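PDB 3SIM: protein, Family 18 Chitinase from Crocus vernus, which probably hydrolyses the beta-1,4 glycosidic bonds of chitin, as is known for family 18 chitinases. Local coordinates for residues N135-E139 / N174-N178. Sequence-based numbering, arbitrary orientation.
Sequences NTFAE and NEYKN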
loop_
_atom_site.group_PDB
_atom_site.type_symbol
_atom_site.label_atom_id
_atom_site.label_comp_id
_atom_site.label_asym_id
_atom_site.label_seq_id
_atom_site.Cartn_x
_atom_site.Cartn_y
_atom_site.Cartn_z
ATOM N N ASN A 135 15.513 -14.192 -0.735
ATOM C CA ASN A 135 15.984 -14.210 0.638
ATOM C C ASN A 135 16.529 -12.868 1.156
ATOM O O ASN A 135 16.268 -12.491 2.255
ATOM C CB ASN A 135 16.911 -15.395 0.882
ATOM C CG ASN A 135 16.188 -16.731 0.775
ATOM O OD1 ASN A 135 15.073 -16.861 1.144
ATOM N ND2 ASN A 135 16.829 -17.669 0.246
ATOM N N THR A 136 17.284 -12.190 0.305
ATOM C CA THR A 136 17.874 -10.891 0.575
ATOM C C THR A 136 16.809 -9.823 0.825
ATOM O O THR A 136 16.880 -9.121 1.777
ATOM C CB THR A 136 18.889 -10.437 -0.569
ATOM O OG1 THR A 136 20.031 -11.289 -0.604
ATOM C CG2 THR A 136 19.294 -9.016 -0.396
ATOM N N PHE A 137 15.798 -9.813 -0.032
ATOM C CA PHE A 137 14.571 -9.021 0.123
ATOM C C PHE A 137 13.789 -9.369 1.397
ATOM O O PHE A 137 13.448 -8.533 2.111
ATOM C CB PHE A 137 13.621 -9.246 -1.102
ATOM C CG PHE A 137 12.322 -8.444 -1.069
ATOM C CD1 PHE A 137 12.314 -7.049 -1.161
ATOM C CD2 PHE A 137 11.120 -9.066 -0.922
ATOM C CE1 PHE A 137 11.084 -6.371 -1.122
ATOM C CE2 PHE A 137 9.974 -8.366 -0.883
ATOM C CZ PHE A 137 9.937 -7.060 -1.009
ATOM N N ALA A 138 13.560 -10.636 1.666
ATOM C CA ALA A 138 12.854 -11.038 2.856
ATOM C C ALA A 138 13.541 -10.596 4.160
ATOM O O ALA A 138 12.911 -10.113 5.017
ATOM C CB ALA A 138 12.604 -12.527 2.856
ATOM N N GLU A 139 14.839 -10.787 4.225
ATOM C CA GLU A 139 15.670 -10.390 5.330
ATOM C C GLU A 139 15.752 -8.881 5.549
ATOM O O GLU A 139 15.546 -8.494 6.621
ATOM C CB GLU A 139 17.089 -10.914 5.193
ATOM C CG GLU A 139 17.369 -12.262 5.658
ATOM C CD GLU A 139 18.819 -12.725 5.363
ATOM O OE1 GLU A 139 19.783 -12.065 5.797
ATOM O OE2 GLU A 139 18.949 -13.752 4.694
ATOM N N ASN A 174 6.312 -15.916 4.878
ATOM C CA ASN A 174 6.692 -17.115 5.568
ATOM C C ASN A 174 7.845 -16.921 6.577
ATOM O O ASN A 174 7.801 -17.460 7.614
ATOM C CB ASN A 174 6.997 -18.257 4.608
ATOM C CG ASN A 174 5.792 -18.696 3.786
ATOM O OD1 ASN A 174 5.930 -18.999 2.662
ATOM N ND2 ASN A 174 4.657 -18.731 4.370
ATOM N N GLU A 175 8.829 -16.133 6.223
ATOM C CA GLU A 175 9.865 -15.724 7.156
ATOM C C GLU A 175 9.525 -14.764 8.340
ATOM O O GLU A 175 10.196 -14.791 9.310
ATOM C CB GLU A 175 11.160 -15.322 6.433
ATOM C CG GLU A 175 11.761 -16.415 5.556
ATOM C CD GLU A 175 12.963 -15.928 4.737
ATOM O OE1 GLU A 175 13.766 -15.210 5.245
ATOM O OE2 GLU A 175 13.145 -16.272 3.591
ATOM N N TYR A 176 8.565 -13.871 8.161
ATOM C CA TYR A 176 8.210 -12.813 9.111
ATOM C C TYR A 176 6.697 -12.604 9.338
ATOM O O TYR A 176 6.257 -11.508 9.451
ATOM C CB TYR A 176 8.904 -11.476 8.776
ATOM C CG TYR A 176 10.409 -11.512 8.817
ATOM C CD1 TYR A 176 11.092 -11.104 9.911
ATOM C CD2 TYR A 176 11.116 -12.021 7.765
ATOM C CE1 TYR A 176 12.495 -11.163 9.954
ATOM C CE2 TYR A 176 12.447 -12.124 7.773
ATOM C CZ TYR A 176 13.180 -11.685 8.874
ATOM O OH TYR A 176 14.527 -11.776 8.856
ATOM N N LYS A 177 5.938 -13.673 9.441
ATOM C CA LYS A 177 4.464 -13.637 9.482
ATOM C C LYS A 177 3.920 -12.816 10.649
ATOM O O LYS A 177 3.021 -12.077 10.458
ATOM C CB LYS A 177 3.813 -15.027 9.355
ATOM C CG LYS A 177 2.562 -15.259 10.186
ATOM C CD LYS A 177 2.904 -15.799 11.521
ATOM C CE LYS A 177 3.252 -17.285 11.513
ATOM N NZ LYS A 177 4.301 -17.620 12.447
ATOM N N ASN A 178 4.539 -12.871 11.802
ATOM C CA ASN A 178 4.121 -12.009 12.894
ATOM C C ASN A 178 4.400 -10.507 12.778
ATOM O O ASN A 178 3.930 -9.771 13.557
ATOM C CB ASN A 178 4.660 -12.481 14.215
ATOM C CG ASN A 178 6.096 -12.405 14.278
ATOM O OD1 ASN A 178 6.702 -11.352 14.314
HETATM O O HOH W 1 16.123 -15.139 4.382
#
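Glu175, Tyr176 and Ala138 carry most of this contact, which joins the first turns of helix 134-150 to the C-terminal end of helix 166-175, two helices on the outside of the TIM barrel typical of family 18 chitinases. It lies at the surface of the chain and brings Ala138 and Glu175 within 7.0 Å of each other at their CA atoms. The Glu175 chain runs extended beyond CG and lays its carboxylate against the methyl group of Ala138, both oxygens at about van der Waals distance, with CB of Ala138 3.8 Å from OE1 of Glu175. The side chain of Asn135 crosses that of Glu175 at about a right angle, the amide and carboxylate planes 48° apart. Buried Phe137 meets Tyr169 edge-to-face, a second, aromatic link between the same two helices.

Tyr176, the first residue to leave helical geometry after helix 166-175, places its CG beside its own backbone N (chi1 -62°), and the ring reaches across to the neighbouring backbone. There CE2 of Tyr176 comes within 3.4 Å of the carbonyl oxygen of Ala138, an oblique approach to the ring, while OH of Tyr176 stands 4.0 Å from CA of Glu139. An alanine in place of the tyrosine would take away this ring and would probably open a gap beside the Ala138 carbonyl and the Glu139 backbone. The carboxylates of Glu139 and Glu175, probably both charged, are 5.4 Å apart from OE2 of Glu139 to OE1 of Glu175, so any repulsion is likely to be eased by the distance and by solvent. A water molecule lies between them and may not serve both at once: it is 2.5 Å from OE1 of Glu175, so short that this bond is doubtful, and 3.2 Å from OE2 of Glu139.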